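ABC transporter, substrate binding protein (Aeropyrum pernix, PDB 3EAF) probably captures a small solute outside the cell and delivers it to the membrane permease of an ABC import system. Local coordinates at residues A[129-134]-A[366-372]. Residue numbers count along the deposited sequence, not the author numbering.
Sequences CSGLAF and MGKFEAP
Helical residues 129-134 lie across the end of strand 366-369 and the extended tail 370-372, helix and strand axes 8.9 Å apart at closest and crossing at 126°. M366 (helix-like phi/psi, -81/-32) and G367 (phi 126°) form a beta bulge opposite I354 of strand 352-357. The CG of M366, a selenomethionine, lies 4.0 Å from CZ of F134. F369 (chi1 m) turns its ring face to the edge of F134 (chi1 t): T-shaped, centroids 4.8 Å apart, planes at 64°. Here the strand ends. E370 points its CB away from the helix; its OE2 forms a salt bridge with R350. The nearest CA pair is A371–S130, 4.1 Å; the helix takes up the A371 amide, N to S130 OG 3.0 Å, a hydroxyl also hydrogen-bonded to T126 O. C129 and A133 offer small apolar surfaces: C129 CB to A371 CB 4.0 Å, A133 CB to P372 CD 4.2 Å. Helix 124-139 thus covers edge strand 363-369 of the seven-stranded sheet in one lobe of this periplasmic-binding-protein fold, strand 352-357 alongside, helix 159-165 against C129 and L132.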
loop_
_atom_site.group_PDB
_atom_site.type_symbol
_atom_site.label_atom_id
_atom_site.label_comp_id
_atom_site.label_asym_id
_atom_site.label_seq_id
_atom_site.Cartn_x
_atom_site.Cartn_y
_atom_site.Cartn_z
ATOM N N CYS A 129 3.779 10.336 8.006
ATOM C CA CYS A 129 3.721 11.322 9.081
ATOM C C CYS A 129 3.052 10.750 10.330
ATOM O O CYS A 129 3.418 11.113 11.447
ATOM C CB CYS A 129 3.046 12.605 8.602
ATOM S SG CYS A 129 4.007 13.478 7.328
ATOM N N SER A 130 2.093 9.844 10.135
ATOM C CA SER A 130 1.472 9.107 11.238
ATOM C C SER A 130 2.478 8.232 11.976
ATOM O O SER A 130 2.499 8.204 13.213
ATOM C CB SER A 130 0.310 8.252 10.734
ATOM O OG SER A 130 -0.754 9.068 10.272
ATOM N N GLY A 131 3.307 7.518 11.216
ATOM C CA GLY A 131 4.362 6.667 11.782
ATOM C C GLY A 131 5.441 7.461 12.501
ATOM O O GLY A 131 5.959 7.025 13.537
ATOM N N LEU A 132 5.784 8.628 11.952
ATOM C CA LEU A 132 6.825 9.483 12.529
ATOM C C LEU A 132 6.345 10.189 13.799
ATOM O O LEU A 132 7.129 10.394 14.732
ATOM C CB LEU A 132 7.331 10.491 11.493
ATOM C CG LEU A 132 8.146 9.878 10.343
ATOM C CD1 LEU A 132 8.249 10.846 9.169
ATOM C CD2 LEU A 132 9.540 9.416 10.817
ATOM N N ALA A 133 5.060 10.554 13.821
ATOM C CA ALA A 133 4.394 11.081 15.016
ATOM C C ALA A 133 4.409 10.046 16.129
ATOM O O ALA A 133 4.656 10.385 17.299
ATOM C CB ALA A 133 2.957 11.499 14.691
ATOM N N PHE A 134 4.149 8.785 15.772
ATOM C CA PHE A 134 4.293 7.672 16.714
ATOM C C PHE A 134 5.695 7.664 17.335
ATOM O O PHE A 134 5.833 7.586 18.561
ATOM C CB PHE A 134 4.004 6.306 16.064
ATOM C CG PHE A 134 4.597 5.149 16.829
ATOM C CD1 PHE A 134 3.933 4.612 17.931
ATOM C CD2 PHE A 134 5.851 4.646 16.492
ATOM C CE1 PHE A 134 4.495 3.572 18.663
ATOM C CE2 PHE A 134 6.425 3.611 17.223
ATOM C CZ PHE A 134 5.747 3.068 18.305
HETATM N N MSE A 366 1.516 -2.320 18.119
HETATM C CA MSE A 366 1.536 -1.122 18.967
HETATM C C MSE A 366 0.166 -0.472 19.128
HETATM O O MSE A 366 -0.114 0.118 20.174
HETATM C CB MSE A 366 2.532 -0.073 18.445
HETATM C CG MSE A 366 3.987 -0.522 18.406
HETATM SE SE MSE A 366 4.726 -0.982 20.157
HETATM C CE MSE A 366 4.265 -2.874 20.266
ATOM N N GLY A 367 -0.674 -0.564 18.094
ATOM C CA GLY A 367 -1.983 0.099 18.088
ATOM C C GLY A 367 -2.199 0.996 16.877
ATOM O O GLY A 367 -1.460 0.906 15.889
ATOM N N LYS A 368 -3.216 1.855 16.956
ATOM C CA LYS A 368 -3.553 2.791 15.876
ATOM C C LYS A 368 -3.002 4.179 16.174
ATOM O O LYS A 368 -3.156 4.697 17.290
ATOM C CB LYS A 368 -5.065 2.904 15.678
ATOM C CG LYS A 368 -5.761 1.645 15.248
ATOM C CD LYS A 368 -7.261 1.853 15.234
ATOM C CE LYS A 368 -7.963 0.616 14.726
ATOM N NZ LYS A 368 -9.440 0.796 14.712
ATOM N N PHE A 369 -2.371 4.778 15.169
ATOM C CA PHE A 369 -1.757 6.098 15.305
ATOM C C PHE A 369 -2.064 6.992 14.118
ATOM O O PHE A 369 -2.270 6.514 13.002
ATOM C CB PHE A 369 -0.248 5.957 15.527
ATOM C CG PHE A 369 0.101 5.249 16.807
ATOM C CD1 PHE A 369 0.182 5.953 18.006
ATOM C CD2 PHE A 369 0.323 3.875 16.819
ATOM C CE1 PHE A 369 0.488 5.298 19.197
ATOM C CE2 PHE A 369 0.629 3.206 18.007
ATOM C CZ PHE A 369 0.713 3.920 19.197
ATOM N N GLU A 370 -2.111 8.294 14.373
ATOM C CA GLU A 370 -2.482 9.275 13.360
ATOM C C GLU A 370 -1.655 10.541 13.531
ATOM O O GLU A 370 -1.392 10.970 14.654
ATOM C CB GLU A 370 -3.973 9.607 13.479
ATOM C CG GLU A 370 -4.589 10.250 12.247
ATOM C CD GLU A 370 -6.042 10.651 12.452
ATOM O OE1 GLU A 370 -6.697 10.106 13.366
ATOM O OE2 GLU A 370 -6.538 11.514 11.696
ATOM N N ALA A 371 -1.250 11.133 12.412
ATOM C CA ALA A 371 -0.567 12.425 12.419
ATOM C C ALA A 371 -1.504 13.513 12.963
ATOM O O ALA A 371 -2.729 13.384 12.833
ATOM C CB ALA A 371 -0.102 12.775 11.015
ATOM N N PRO A 372 -0.940 14.577 13.583
ATOM C CA PRO A 372 -1.773 15.689 14.063
ATOM C C PRO A 372 -2.738 16.180 12.993
ATOM O O PRO A 372 -2.391 16.208 11.805
ATOM C CB PRO A 372 -0.754 16.788 14.391
ATOM C CG PRO A 372 0.502 16.057 14.721
ATOM C CD PRO A 372 0.493 14.790 13.885
#